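Local atomic coordinates of serine-rich Repeat Adhesion Glycoprotein (Srr1) (Streptococcus agalactiae, PDB entry 4MBO), a protein that is a serine-rich repeat surface adhesin that binds fibrinogen, and so probably helps the bacterium attach to its host. Residues 199-213 with 267-280. Residues are numbered along the deposited sequence; the frame is centred on the assembly and turned at random. Where two conformers were deposited one is given.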
loop_
_atom_site.group_PDB
_atom_site.type_symbol
_atom_site.label_atom_id
_atom_site.label_comp_id
_atom_site.label_asym_id
_atom_site.label_seq_id
_atom_site.Cartn_x
_atom_site.Cartn_y
_atom_site.Cartn_z
ATOM N N GLU A 199 20.498 15.839 -10.293
ATOM C CA GLU A 199 21.229 15.372 -11.455
ATOM C C GLU A 199 21.735 13.956 -11.131
ATOM O O GLU A 199 22.192 13.696 -10.000
ATOM C CB GLU A 199 22.418 16.267 -11.752
ATOM C CG GLU A 199 22.022 17.665 -12.217
ATOM C CD GLU A 199 21.271 17.660 -13.558
ATOM O OE1 GLU A 199 21.622 16.813 -14.414
ATOM O OE2 GLU A 199 20.359 18.517 -13.774
ATOM N N MET A 200 21.639 13.060 -12.102
ATOM C CA MET A 200 22.229 11.718 -11.995
ATOM C C MET A 200 23.317 11.676 -13.058
ATOM O O MET A 200 23.139 12.193 -14.155
ATOM C CB MET A 200 21.225 10.584 -12.149
ATOM C CG MET A 200 20.096 10.682 -11.131
ATOM S SD MET A 200 19.365 9.093 -10.718
ATOM C CE MET A 200 19.064 8.498 -12.354
ATOM N N TYR A 201 24.439 11.069 -12.719
ATOM C CA TYR A 201 25.602 11.123 -13.564
ATOM C C TYR A 201 26.624 10.040 -13.294
ATOM O O TYR A 201 26.897 9.715 -12.132
ATOM C CB TYR A 201 26.257 12.486 -13.294
ATOM C CG TYR A 201 27.657 12.754 -13.816
ATOM C CD1 TYR A 201 27.870 13.060 -15.162
ATOM C CD2 TYR A 201 28.748 12.832 -12.948
ATOM C CE1 TYR A 201 29.124 13.370 -15.644
ATOM C CE2 TYR A 201 30.023 13.149 -13.430
ATOM C CZ TYR A 201 30.197 13.412 -14.771
ATOM O OH TYR A 201 31.448 13.736 -15.248
ATOM N N PHE A 202 27.196 9.534 -14.377
ATOM C CA PHE A 202 28.365 8.667 -14.357
ATOM C C PHE A 202 29.400 9.368 -15.231
ATOM O O PHE A 202 29.127 9.664 -16.399
ATOM C CB PHE A 202 28.161 7.280 -15.001
ATOM C CG PHE A 202 27.387 6.289 -14.184
ATOM C CD1 PHE A 202 27.171 6.445 -12.824
ATOM C CD2 PHE A 202 26.975 5.102 -14.775
ATOM C CE1 PHE A 202 26.499 5.489 -12.096
ATOM C CE2 PHE A 202 26.334 4.112 -14.040
ATOM C CZ PHE A 202 26.074 4.315 -12.694
ATOM N N ALA A 203 30.572 9.623 -14.677
ATOM C CA ALA A 203 31.660 10.279 -15.423
ATOM C C ALA A 203 32.144 9.437 -16.585
ATOM O O ALA A 203 31.922 8.214 -16.614
ATOM C CB ALA A 203 32.826 10.568 -14.481
ATOM N N SER A 204 32.785 10.092 -17.557
ATOM C CA SER A 204 33.379 9.410 -18.718
ATOM C C SER A 204 34.208 8.219 -18.254
ATOM O O SER A 204 34.967 8.326 -17.293
ATOM C CB SER A 204 34.284 10.360 -19.497
ATOM O OG SER A 204 33.563 11.488 -19.923
ATOM N N GLY A 205 34.037 7.080 -18.930
ATOM C CA GLY A 205 34.749 5.844 -18.584
ATOM C C GLY A 205 33.941 4.872 -17.746
ATOM O O GLY A 205 34.305 3.683 -17.615
ATOM N N LEU A 206 32.843 5.356 -17.166
ATOM C CA LEU A 206 31.986 4.526 -16.321
ATOM C C LEU A 206 30.728 4.007 -17.022
ATOM O O LEU A 206 29.932 3.287 -16.423
ATOM C CB LEU A 206 31.597 5.276 -15.056
ATOM C CG LEU A 206 32.680 5.422 -13.996
ATOM C CD1 LEU A 206 33.858 6.247 -14.495
ATOM C CD2 LEU A 206 32.082 6.033 -12.742
ATOM N N GLY A 207 30.558 4.352 -18.292
ATOM C CA GLY A 207 29.412 3.873 -19.055
ATOM C C GLY A 207 28.068 4.549 -18.800
ATOM O O GLY A 207 27.984 5.633 -18.188
ATOM N N ASN A 208 27.019 3.949 -19.357
ATOM C CA ASN A 208 25.682 4.499 -19.184
ATOM C C ASN A 208 25.103 4.178 -17.809
ATOM O O ASN A 208 25.539 3.239 -17.122
ATOM C CB ASN A 208 24.706 3.905 -20.214
ATOM C CG ASN A 208 24.890 4.433 -21.620
ATOM O OD1 ASN A 208 25.647 5.372 -21.863
ATOM N ND2 ASN A 208 24.154 3.851 -22.549
ATOM N N LEU A 209 24.062 4.921 -17.465
ATOM C CA LEU A 209 23.229 4.607 -16.311
ATOM C C LEU A 209 22.278 3.449 -16.719
ATOM O O LEU A 209 21.709 3.455 -17.813
ATOM C CB LEU A 209 22.413 5.818 -15.916
ATOM C CG LEU A 209 23.208 6.998 -15.352
ATOM C CD1 LEU A 209 22.392 8.293 -15.540
ATOM C CD2 LEU A 209 23.565 6.755 -13.896
ATOM N N TYR A 210 22.164 2.471 -15.837
ATOM C CA TYR A 210 21.275 1.318 -15.987
ATOM C C TYR A 210 20.430 1.150 -14.728
ATOM O O TYR A 210 20.781 1.618 -13.642
ATOM C CB TYR A 210 22.036 -0.003 -16.195
ATOM C CG TYR A 210 22.818 -0.156 -17.445
ATOM C CD1 TYR A 210 24.090 0.408 -17.554
ATOM C CD2 TYR A 210 22.353 -0.921 -18.518
ATOM C CE1 TYR A 210 24.842 0.257 -18.699
ATOM C CE2 TYR A 210 23.103 -1.053 -19.681
ATOM C CZ TYR A 210 24.352 -0.473 -19.755
ATOM O OH TYR A 210 25.156 -0.588 -20.870
ATOM N N THR A 211 19.282 0.508 -14.907
ATOM C CA THR A 211 18.470 0.027 -13.781
ATOM C C THR A 211 18.354 -1.487 -13.876
ATOM O O THR A 211 17.958 -2.019 -14.901
ATOM C CB THR A 211 17.106 0.686 -13.692
ATOM O OG1 THR A 211 17.275 2.002 -13.184
ATOM C CG2 THR A 211 16.163 -0.100 -12.785
ATOM N N ILE A 212 18.808 -2.171 -12.815
ATOM C CA ILE A 212 18.703 -3.592 -12.705
ATOM C C ILE A 212 17.652 -3.875 -11.612
ATOM O O ILE A 212 17.660 -3.269 -10.524
ATOM C CB ILE A 212 20.004 -4.260 -12.239
ATOM C CG1 ILE A 212 21.243 -3.772 -13.023
ATOM C CG2 ILE A 212 19.836 -5.775 -12.278
ATOM C CD1 ILE A 212 21.098 -3.793 -14.493
ATOM N N ILE A 213 16.747 -4.793 -11.925
ATOM C CA ILE A 213 15.724 -5.260 -10.983
ATOM C C ILE A 213 15.969 -6.753 -10.843
ATOM O O ILE A 213 16.023 -7.491 -11.843
ATOM C CB ILE A 213 14.323 -4.965 -11.501
ATOM C CG1 ILE A 213 14.118 -3.427 -11.501
ATOM C CG2 ILE A 213 13.269 -5.665 -10.643
ATOM C CD1 ILE A 213 12.994 -2.947 -12.367
ATOM N N SER A 267 15.698 -13.873 -13.923
ATOM C CA SER A 267 16.212 -13.544 -12.602
ATOM C C SER A 267 16.542 -12.055 -12.455
ATOM O O SER A 267 16.494 -11.517 -11.340
ATOM C CB SER A 267 17.435 -14.404 -12.286
ATOM O OG SER A 267 17.039 -15.782 -12.139
ATOM N N LYS A 268 16.897 -11.400 -13.558
ATOM C CA LYS A 268 17.195 -9.959 -13.566
ATOM C C LYS A 268 16.604 -9.324 -14.787
ATOM O O LYS A 268 16.697 -9.873 -15.882
ATOM C CB LYS A 268 18.693 -9.631 -13.675
ATOM C CG LYS A 268 19.585 -9.920 -12.499
ATOM C CD LYS A 268 20.984 -9.338 -12.744
ATOM C CE LYS A 268 21.484 -9.575 -14.164
ATOM N NZ LYS A 268 22.967 -9.371 -14.314
ATOM N N ILE A 269 16.075 -8.130 -14.590
ATOM C CA ILE A 269 15.591 -7.247 -15.662
ATOM C C ILE A 269 16.615 -6.105 -15.708
ATOM O O ILE A 269 16.953 -5.509 -14.668
ATOM C CB ILE A 269 14.190 -6.703 -15.352
ATOM C CG1 ILE A 269 13.170 -7.817 -15.544
ATOM C CG2 ILE A 269 13.843 -5.491 -16.213
ATOM C CD1 ILE A 269 11.800 -7.495 -14.986
ATOM N N THR A 270 17.145 -5.819 -16.901
ATOM C CA THR A 270 18.154 -4.805 -17.077
ATOM C C THR A 270 17.682 -3.779 -18.096
ATOM O O THR A 270 17.379 -4.105 -19.243
ATOM C CB THR A 270 19.479 -5.425 -17.608
ATOM O OG1 THR A 270 19.949 -6.421 -16.675
ATOM C CG2 THR A 270 20.545 -4.362 -17.759
ATOM N N ILE A 271 17.586 -2.531 -17.650
ATOM C CA ILE A 271 17.167 -1.394 -18.458
ATOM C C ILE A 271 18.331 -0.450 -18.664
ATOM O O ILE A 271 18.851 0.096 -17.701
ATOM C CB ILE A 271 16.042 -0.593 -17.766
ATOM C CG1 ILE A 271 14.838 -1.502 -17.546
ATOM C CG2 ILE A 271 15.637 0.589 -18.627
ATOM C CD1 ILE A 271 13.858 -0.985 -16.490
ATOM N N ASP A 272 18.719 -0.241 -19.928
ATOM C CA ASP A 272 19.767 0.722 -20.309
ATOM C C ASP A 272 19.073 2.078 -20.518
ATOM O O ASP A 272 18.178 2.190 -21.364
ATOM C CB ASP A 272 20.372 0.260 -21.635
ATOM C CG ASP A 272 21.506 1.123 -22.145
ATOM O OD1 ASP A 272 21.819 2.210 -21.604
ATOM O OD2 ASP A 272 22.087 0.681 -23.199
ATOM N N TRP A 273 19.449 3.079 -19.729
ATOM C CA TRP A 273 18.861 4.419 -19.876
ATOM C C TRP A 273 19.421 5.199 -21.068
ATOM O O TRP A 273 18.974 6.308 -21.346
ATOM C CB TRP A 273 18.927 5.202 -18.584
ATOM C CG TRP A 273 18.132 4.558 -17.490
ATOM C CD1 TRP A 273 18.631 4.026 -16.340
ATOM C CD2 TRP A 273 16.700 4.399 -17.424
ATOM N NE1 TRP A 273 17.605 3.555 -15.557
ATOM C CE2 TRP A 273 16.416 3.717 -16.232
ATOM C CE3 TRP A 273 15.644 4.710 -18.286
ATOM C CZ2 TRP A 273 15.113 3.375 -15.852
ATOM C CZ3 TRP A 273 14.338 4.349 -17.910
ATOM C CH2 TRP A 273 14.098 3.706 -16.706
ATOM N N LYS A 274 20.408 4.616 -21.727
ATOM C CA LYS A 274 20.936 5.160 -23.007
ATOM C C LYS A 274 21.615 6.506 -22.875
ATOM O O LYS A 274 21.715 7.271 -23.870
ATOM C CB LYS A 274 19.844 5.263 -24.056
ATOM C CG LYS A 274 19.035 4.012 -24.282
ATOM C CD LYS A 274 18.072 4.239 -25.428
ATOM C CE LYS A 274 16.997 3.180 -25.507
ATOM N NZ LYS A 274 17.492 1.779 -25.621
ATOM N N THR A 275 22.117 6.779 -21.681
ATOM C CA THR A 275 22.828 8.021 -21.369
ATOM C C THR A 275 23.601 7.866 -20.106
ATOM O O THR A 275 23.308 6.974 -19.306
ATOM C CB THR A 275 21.856 9.225 -21.208
ATOM O OG1 THR A 275 22.613 10.435 -20.967
ATOM C CG2 THR A 275 20.868 8.979 -20.077
ATOM N N ASN A 276 24.651 8.685 -19.940
ATOM C CA ASN A 276 25.358 8.720 -18.683
ATOM C C ASN A 276 24.871 9.877 -17.762
ATOM O O ASN A 276 25.396 10.063 -16.673
ATOM C CB ASN A 276 26.866 8.854 -18.923
ATOM C CG ASN A 276 27.229 10.211 -19.462
ATOM O OD1 ASN A 276 26.561 10.723 -20.352
ATOM N ND2 ASN A 276 28.246 10.829 -18.886
ATOM N N SER A 277 23.841 10.593 -18.204
ATOM C CA SER A 277 23.320 11.730 -17.464
ATOM C C SER A 277 21.811 11.825 -17.569
ATOM O O SER A 277 21.246 11.725 -18.662
ATOM C CB SER A 277 23.943 13.018 -18.012
ATOM O OG SER A 277 23.521 14.164 -17.288
ATOM N N ILE A 278 21.166 11.993 -16.418
ATOM C CA ILE A 278 19.722 12.198 -16.357
ATOM C C ILE A 278 19.569 13.500 -15.585
ATOM O O ILE A 278 20.147 13.678 -14.501
ATOM C CB ILE A 278 19.000 11.018 -15.690
ATOM C CG1 ILE A 278 19.043 9.799 -16.642
ATOM C CG2 ILE A 278 17.561 11.392 -15.342
ATOM C CD1 ILE A 278 18.530 8.501 -16.063
ATOM N N SER A 279 18.810 14.432 -16.148
ATOM C CA SER A 279 18.669 15.734 -15.516
ATOM C C SER A 279 17.804 15.713 -14.267
ATOM O O SER A 279 17.013 14.797 -14.032
ATOM C CB SER A 279 18.158 16.786 -16.498
ATOM O OG SER A 279 16.828 16.539 -16.870
ATOM N N SER A 280 17.922 16.774 -13.488
ATOM C CA SER A 280 17.184 16.884 -12.221
ATOM C C SER A 280 15.681 16.838 -12.401
ATOM O O SER A 280 14.991 16.402 -11.489
ATOM C CB SER A 280 17.577 18.148 -11.466
ATOM O OG SER A 280 17.283 19.292 -12.236
HETATM O O HOH W 1 23.384 14.886 -14.932
HETATM O O HOH W 2 24.464 -0.219 -23.609
#
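Ile269 and Ile213 exchange both backbone bonds of an antiparallel pair where residues 199-213 and 267-280 pass side by side from one beta sheet to the other in the second domain of the crystallised binding region, an Ig-like fold as in related adhesins. Strand 269-272 pairs with 210-213, and 277-278 with 200-202 in the other sheet. Thr270 and Ile212 lie side by side, their methyls pressed tightly together (CG2 to CD1, 3.4 Å). Ile271 answers Thr211 in a second doubly bonded pair.

Asp272 swings its carboxylate anti to the backbone N (chi1 -178°), under one face of the Tyr210 ring. There OD1 is gripped twice: by Asn208 ND2 at 3.0 Å through the syn lone pair, and from above the carboxylate plane by Lys274 N, closing an Asx turn. A water links OD2 to Tyr210 OH. Trp273 presents NE1 in its ring plane to Thr211 OG1, 2.9 Å away; this hydroxyl also bonds Thr300 O, while Tyr284 stacks on the indole.

Thr275 O takes Leu209 N. The Asn276 side chain, with CG between backbone N and carbonyl carbon (chi1 70°), sends ND2 to Phe202 O while the backbone O of Asn276 accepts from Phe202 N, a two-bond clamp just before the type II turn Ala203-Leu206. Beside Ser277, a water lies between Glu199 OE1 and Met200 O. Ile278 bonds Met200 in both directions, and its CD1 meets Met200 CE at 3.7 Å. Last, Ser280 N donates to Glu199 OE2 at 3.0 Å, arriving 73° out of the carboxylate plane.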